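NAD(P)H-FMN oxidoreductase (Bacillus subtilis, PDB 5LVA) probably transfers electrons from NAD(P)H to flavin or quinone acceptors, using the flavin mononucleotide it binds. Local coordinates at residues L96-P110 and I138-A151. Residues are numbered along the deposited sequence; the frame is centred on the assembly and turned at random.
With FMN (flavin mononucleotide), chain C.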
loop_
_atom_site.group_PDB
_atom_site.type_symbol
_atom_site.label_atom_id
_atom_site.label_comp_id
_atom_site.label_asym_id
_atom_site.label_seq_id
_atom_site.Cartn_x
_atom_site.Cartn_y
_atom_site.Cartn_z
ATOM N N LEU A 96 0.292 -13.517 10.512
ATOM C CA LEU A 96 0.671 -12.131 10.296
ATOM C C LEU A 96 0.851 -11.380 11.601
ATOM O O LEU A 96 1.226 -10.210 11.601
ATOM C CB LEU A 96 -0.374 -11.420 9.444
ATOM C CG LEU A 96 -0.703 -12.090 8.117
ATOM C CD1 LEU A 96 -1.837 -11.375 7.430
ATOM C CD2 LEU A 96 0.530 -12.112 7.241
ATOM N N ARG A 97 0.581 -12.039 12.718
ATOM C CA ARG A 97 0.623 -11.334 13.982
ATOM C C ARG A 97 2.042 -10.891 14.264
ATOM O O ARG A 97 2.956 -11.697 14.246
ATOM C CB ARG A 97 0.090 -12.208 15.117
ATOM C CG ARG A 97 -0.606 -11.409 16.209
ATOM C CD ARG A 97 -1.105 -12.297 17.323
ATOM N NE ARG A 97 -0.073 -13.220 17.776
ATOM C CZ ARG A 97 -0.284 -14.210 18.636
ATOM N NH1 ARG A 97 -1.498 -14.403 19.138
ATOM N NH2 ARG A 97 0.715 -15.008 18.995
ATOM N N GLY A 98 2.227 -9.597 14.490
ATOM C CA GLY A 98 3.539 -9.073 14.809
ATOM C C GLY A 98 4.202 -8.304 13.678
ATOM O O GLY A 98 5.051 -7.455 13.924
ATOM N N LYS A 99 3.814 -8.604 12.441
ATOM C CA LYS A 99 4.391 -7.945 11.270
ATOM C C LYS A 99 3.897 -6.513 11.162
ATOM O O LYS A 99 2.863 -6.176 11.709
ATOM C CB LYS A 99 4.053 -8.717 9.986
ATOM C CG LYS A 99 4.628 -10.124 9.937
ATOM C CD LYS A 99 4.236 -10.862 8.662
ATOM C CE LYS A 99 4.789 -12.271 8.635
ATOM N NZ LYS A 99 6.269 -12.304 8.450
ATOM N N GLU A 100 4.642 -5.675 10.451
ATOM C CA GLU A 100 4.239 -4.295 10.225
ATOM C C GLU A 100 3.374 -4.169 8.979
ATOM O O GLU A 100 3.511 -4.940 8.032
ATOM C CB GLU A 100 5.465 -3.388 10.121
ATOM C CG GLU A 100 6.172 -3.171 11.442
ATOM C CD GLU A 100 7.519 -2.471 11.304
ATOM O OE1 GLU A 100 8.269 -2.772 10.351
ATOM O OE2 GLU A 100 7.839 -1.631 12.170
ATOM N N PHE A 101 2.492 -3.177 8.999
ATOM C CA PHE A 101 1.473 -2.977 7.985
ATOM C C PHE A 101 1.477 -1.499 7.657
ATOM O O PHE A 101 1.246 -0.686 8.526
ATOM C CB PHE A 101 0.119 -3.440 8.534
ATOM C CG PHE A 101 -1.056 -3.298 7.588
ATOM C CD1 PHE A 101 -1.455 -2.062 7.100
ATOM C CD2 PHE A 101 -1.846 -4.404 7.293
ATOM C CE1 PHE A 101 -2.554 -1.955 6.274
ATOM C CE2 PHE A 101 -2.962 -4.297 6.477
ATOM C CZ PHE A 101 -3.306 -3.079 5.965
ATOM N N MET A 102 1.749 -1.128 6.417
ATOM C CA MET A 102 1.631 0.275 6.086
ATOM C C MET A 102 1.040 0.500 4.694
ATOM O O MET A 102 1.029 -0.384 3.847
ATOM C CB MET A 102 2.982 0.975 6.244
ATOM C CG MET A 102 3.878 1.041 5.046
ATOM S SD MET A 102 5.062 2.409 5.205
ATOM C CE MET A 102 3.924 3.736 4.945
ATOM N N VAL A 103 0.496 1.691 4.504
ATOM C CA VAL A 103 -0.138 2.072 3.261
ATOM C C VAL A 103 0.673 3.176 2.621
ATOM O O VAL A 103 1.085 4.094 3.293
ATOM C CB VAL A 103 -1.606 2.551 3.493
ATOM C CG1 VAL A 103 -2.186 3.193 2.230
ATOM C CG2 VAL A 103 -2.461 1.402 3.945
ATOM N N ALA A 104 0.906 3.077 1.322
ATOM C CA ALA A 104 1.521 4.172 0.577
ATOM C C ALA A 104 0.568 4.577 -0.525
ATOM O O ALA A 104 0.338 3.825 -1.446
ATOM C CB ALA A 104 2.875 3.766 0.010
ATOM N N VAL A 105 0.005 5.767 -0.428
ATOM C CA VAL A 105 -1.097 6.120 -1.295
ATOM C C VAL A 105 -0.876 7.494 -1.901
ATOM O O VAL A 105 -0.361 8.405 -1.264
ATOM C CB VAL A 105 -2.447 6.060 -0.522
ATOM C CG1 VAL A 105 -2.444 7.012 0.666
ATOM C CG2 VAL A 105 -3.615 6.355 -1.429
ATOM N N SER A 106 -1.219 7.622 -3.167
ATOM C CA SER A 106 -1.101 8.888 -3.843
ATOM C C SER A 106 -2.497 9.444 -4.111
ATOM O O SER A 106 -3.418 8.696 -4.416
ATOM C CB SER A 106 -0.313 8.721 -5.138
ATOM O OG SER A 106 -0.954 7.790 -5.981
ATOM N N ALA A 107 -2.663 10.753 -3.991
ATOM C CA ALA A 107 -3.982 11.332 -4.197
ATOM C C ALA A 107 -3.909 12.538 -5.107
ATOM O O ALA A 107 -2.975 13.319 -5.024
ATOM C CB ALA A 107 -4.609 11.707 -2.866
ATOM N N GLY A 108 -4.902 12.679 -5.976
ATOM C CA GLY A 108 -4.948 13.788 -6.906
ATOM C C GLY A 108 -5.144 15.143 -6.258
ATOM O O GLY A 108 -4.530 16.128 -6.657
ATOM N N ALA A 109 -5.994 15.185 -5.242
ATOM C CA ALA A 109 -6.374 16.431 -4.598
ATOM C C ALA A 109 -5.259 16.971 -3.702
ATOM O O ALA A 109 -4.347 16.240 -3.313
ATOM C CB ALA A 109 -7.653 16.222 -3.818
ATOM N N PRO A 110 -5.314 18.268 -3.380
ATOM C CA PRO A 110 -4.273 18.811 -2.515
ATOM C C PRO A 110 -4.459 18.365 -1.070
ATOM O O PRO A 110 -5.536 17.902 -0.716
ATOM C CB PRO A 110 -4.463 20.321 -2.638
ATOM C CG PRO A 110 -5.464 20.517 -3.711
ATOM C CD PRO A 110 -6.281 19.299 -3.769
ATOM N N ILE A 138 -6.010 -8.550 11.993
ATOM C CA ILE A 138 -5.139 -9.653 11.629
ATOM C C ILE A 138 -3.876 -9.681 12.462
ATOM O O ILE A 138 -3.084 -10.602 12.352
ATOM C CB ILE A 138 -4.771 -9.619 10.146
ATOM C CG1 ILE A 138 -3.945 -8.383 9.831
ATOM C CG2 ILE A 138 -6.026 -9.673 9.297
ATOM C CD1 ILE A 138 -3.619 -8.231 8.381
ATOM N N GLY A 139 -3.691 -8.680 13.304
ATOM C CA GLY A 139 -2.618 -8.720 14.273
ATOM C C GLY A 139 -1.361 -7.970 13.907
ATOM O O GLY A 139 -0.344 -8.096 14.577
ATOM N N THR A 140 -1.415 -7.184 12.845
ATOM C CA THR A 140 -0.237 -6.443 12.430
ATOM C C THR A 140 -0.168 -5.083 13.119
ATOM O O THR A 140 -1.158 -4.604 13.655
ATOM C CB THR A 140 -0.214 -6.262 10.919
ATOM O OG1 THR A 140 -1.476 -5.765 10.488
ATOM C CG2 THR A 140 0.016 -7.583 10.255
ATOM N N THR A 141 1.009 -4.474 13.112
ATOM C CA THR A 141 1.189 -3.152 13.683
ATOM C C THR A 141 0.999 -2.095 12.603
ATOM O O THR A 141 1.718 -2.100 11.603
ATOM C CB THR A 141 2.579 -3.008 14.301
ATOM O OG1 THR A 141 2.739 -3.973 15.343
ATOM C CG2 THR A 141 2.789 -1.603 14.855
ATOM N N TYR A 142 0.035 -1.195 12.803
ATOM C CA TYR A 142 -0.294 -0.205 11.787
ATOM C C TYR A 142 0.628 1.004 11.863
ATOM O O TYR A 142 0.600 1.748 12.822
ATOM C CB TYR A 142 -1.754 0.245 11.903
ATOM C CG TYR A 142 -2.194 1.064 10.719
ATOM C CD1 TYR A 142 -2.462 0.457 9.502
ATOM C CD2 TYR A 142 -2.305 2.449 10.798
ATOM C CE1 TYR A 142 -2.843 1.192 8.400
ATOM C CE2 TYR A 142 -2.690 3.194 9.706
ATOM C CZ TYR A 142 -2.951 2.552 8.498
ATOM O OH TYR A 142 -3.335 3.251 7.381
ATOM N N LEU A 143 1.441 1.181 10.829
ATOM C CA LEU A 143 2.407 2.272 10.733
ATOM C C LEU A 143 1.783 3.481 10.052
ATOM O O LEU A 143 0.815 3.334 9.322
ATOM C CB LEU A 143 3.637 1.806 9.954
ATOM C CG LEU A 143 4.388 0.585 10.465
ATOM C CD1 LEU A 143 5.499 0.238 9.502
ATOM C CD2 LEU A 143 4.954 0.845 11.828
ATOM N N PRO A 144 2.335 4.681 10.278
ATOM C CA PRO A 144 1.793 5.860 9.602
ATOM C C PRO A 144 1.904 5.707 8.097
ATOM O O PRO A 144 2.923 5.218 7.625
ATOM C CB PRO A 144 2.694 6.992 10.085
ATOM C CG PRO A 144 3.435 6.453 11.222
ATOM C CD PRO A 144 3.550 5.004 11.033
ATOM N N PRO A 145 0.880 6.122 7.348
ATOM C CA PRO A 145 0.960 5.899 5.905
ATOM C C PRO A 145 1.985 6.798 5.223
ATOM O O PRO A 145 2.459 7.781 5.801
ATOM C CB PRO A 145 -0.455 6.234 5.432
ATOM C CG PRO A 145 -0.919 7.226 6.378
ATOM C CD PRO A 145 -0.316 6.889 7.714
ATOM N N TYR A 146 2.334 6.455 3.994
ATOM C CA TYR A 146 2.966 7.437 3.141
ATOM C C TYR A 146 1.922 7.991 2.201
ATOM O O TYR A 146 1.253 7.256 1.506
ATOM C CB TYR A 146 4.139 6.877 2.342
ATOM C CG TYR A 146 4.767 7.988 1.536
ATOM C CD1 TYR A 146 5.514 8.980 2.158
ATOM C CD2 TYR A 146 4.543 8.100 0.174
ATOM C CE1 TYR A 146 6.054 10.013 1.443
ATOM C CE2 TYR A 146 5.082 9.135 -0.544
ATOM C CZ TYR A 146 5.836 10.083 0.093
ATOM O OH TYR A 146 6.364 11.116 -0.619
ATOM N N VAL A 147 1.788 9.302 2.187
ATOM C CA VAL A 147 0.768 9.941 1.393
ATOM C C VAL A 147 1.380 11.000 0.504
ATOM O O VAL A 147 2.159 11.816 0.962
ATOM C CB VAL A 147 -0.306 10.585 2.276
ATOM C CG1 VAL A 147 -1.500 10.975 1.444
ATOM C CG2 VAL A 147 -0.725 9.634 3.364
ATOM N N PHE A 148 1.023 10.983 -0.772
ATOM C CA PHE A 148 1.499 12.005 -1.678
ATOM C C PHE A 148 0.310 12.666 -2.320
ATOM O O PHE A 148 -0.519 12.006 -2.939
ATOM C CB PHE A 148 2.440 11.424 -2.733
ATOM C CG PHE A 148 3.146 12.464 -3.554
ATOM C CD1 PHE A 148 4.219 13.153 -3.045
ATOM C CD2 PHE A 148 2.728 12.755 -4.827
ATOM C CE1 PHE A 148 4.869 14.097 -3.794
ATOM C CE2 PHE A 148 3.375 13.707 -5.572
ATOM C CZ PHE A 148 4.447 14.377 -5.049
ATOM N N TYR A 149 0.233 13.978 -2.150
ATOM C CA TYR A 149 -0.893 14.763 -2.618
ATOM C C TYR A 149 -0.552 15.471 -3.917
ATOM O O TYR A 149 0.610 15.545 -4.286
ATOM C CB TYR A 149 -1.302 15.790 -1.556
ATOM C CG TYR A 149 -1.760 15.216 -0.226
ATOM C CD1 TYR A 149 -3.070 14.819 -0.041
ATOM C CD2 TYR A 149 -0.883 15.094 0.838
ATOM C CE1 TYR A 149 -3.495 14.310 1.154
ATOM C CE2 TYR A 149 -1.295 14.572 2.032
ATOM C CZ TYR A 149 -2.609 14.189 2.188
ATOM O OH TYR A 149 -3.049 13.691 3.385
ATOM N N GLN A 150 -1.565 15.997 -4.596
ATOM C CA GLN A 150 -1.363 16.733 -5.837
ATOM C C GLN A 150 -0.728 15.835 -6.895
ATOM O O GLN A 150 -0.015 16.300 -7.768
ATOM C CB GLN A 150 -0.489 17.965 -5.601
ATOM C CG GLN A 150 -1.195 19.173 -5.046
ATOM C CD GLN A 150 -1.813 20.016 -6.121
ATOM O OE1 GLN A 150 -3.032 20.155 -6.204
ATOM N NE2 GLN A 150 -0.973 20.585 -6.964
ATOM N N ALA A 151 -1.003 14.544 -6.789
ATOM C CA ALA A 151 -0.400 13.537 -7.639
ATOM C C ALA A 151 -0.769 13.727 -9.114
ATOM O O ALA A 151 -1.942 13.787 -9.469
ATOM C CB ALA A 151 -0.803 12.157 -7.155
HETATM N N1 FMN C . -7.694 11.564 -6.161
HETATM C C2 FMN C . -8.111 11.958 -4.905
HETATM O O2 FMN C . -7.488 12.814 -4.284
HETATM N N3 FMN C . -9.220 11.396 -4.324
HETATM C C4 FMN C . -9.939 10.442 -4.987
HETATM O O4 FMN C . -10.919 9.964 -4.427
HETATM C C4A FMN C . -9.530 10.039 -6.263
HETATM N N5 FMN C . -10.231 9.082 -6.950
HETATM C C5A FMN C . -9.835 8.678 -8.202
HETATM C C6 FMN C . -10.566 7.705 -8.866
HETATM C C7 FMN C . -10.193 7.262 -10.117
HETATM C C7M FMN C . -11.010 6.204 -10.805
HETATM C C8 FMN C . -9.062 7.821 -10.716
HETATM C C8M FMN C . -8.613 7.373 -12.075
HETATM C C9 FMN C . -8.334 8.799 -10.050
HETATM C C9A FMN C . -8.707 9.226 -8.787
HETATM N N10 FMN C . -7.991 10.205 -8.109
HETATM C C10 FMN C . -8.403 10.603 -6.847
HETATM C "C1'" FMN C . -6.740 10.787 -8.707
HETATM C "C2'" FMN C . -5.647 9.755 -8.330
HETATM O "O2'" FMN C . -5.543 9.601 -6.918
HETATM C "C3'" FMN C . -4.269 9.952 -8.986
HETATM O "O3'" FMN C . -4.488 9.764 -10.362
HETATM C "C4'" FMN C . -3.249 8.930 -8.449
HETATM O "O4'" FMN C . -3.189 9.055 -7.062
HETATM C "C5'" FMN C . -1.790 9.005 -8.881
HETATM O "O5'" FMN C . -1.652 8.501 -10.182
HETATM P P FMN C . -0.513 7.522 -10.764
HETATM O O1P FMN C . -1.311 6.575 -11.583
HETATM O O2P FMN C . 0.438 8.339 -11.570
HETATM O O3P FMN C . 0.264 6.706 -9.794
HETATM O O HOH W 1 -2.430 -13.204 11.572
HETATM O O HOH W 2 -0.063 2.758 7.060
HETATM O O HOH W 3 -3.309 16.173 -9.560
#
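Tyr146 O is gripped twice from the neighbouring strand: Val105 N donates a nearly straight hydrogen bond to it (2.7 Å), and Ala104 CA offers its hydrogen in a weaker CA-H...O contact. Phe148 O is held likewise by Ala107 N and Ser106 CA. Between these two acceptors, within one ladder, Val105 and Val147 lie side by side, their beta-branched chains suited to strands, with CG1 of Val105 4.1 Å from CG2 of Val147. Earlier, a first ladder pairs Phe101 with Tyr142, and Leu143 N reaches Phe101 O at 3.0 Å. The register then slips by one residue at Pro144 and Pro145, which have no N-H to give, and a water joins Val103 N to Leu143 O across the break. These are the last two strands of the parallel 2-1-3-4-5 sheet of a flavodoxin-like fold, 141-148 at its edge, linked by a crossover through helix 129-138. With CG anti to the backbone N (chi1 -180°), the Phe101 ring meets Tyr142 obliquely, CD1 to CD1 3.6 Å, while Thr140 OG1, hydrogen-bonded to Ser135, lies against CB of Phe101. An alanine at Phe101 would strip the ring from Tyr142 and Phe62 and is likely to leave a gap between sheet and helix 129-138. On the other face Leu143 CD1 rests on Glu100 CB (3.7 Å), and the Glu100 carboxylate pairs with Arg59. Gly139, with positive phi, leaves the helix beside Arg97, where a CB would strike CG of Arg97. Toward the flavin, Ala107 O accepts Ala151 N at 2.9 Å, and Gly108, where a side chain would hit the ribityl chain, donates its N to FMN N1 at 3.0 Å.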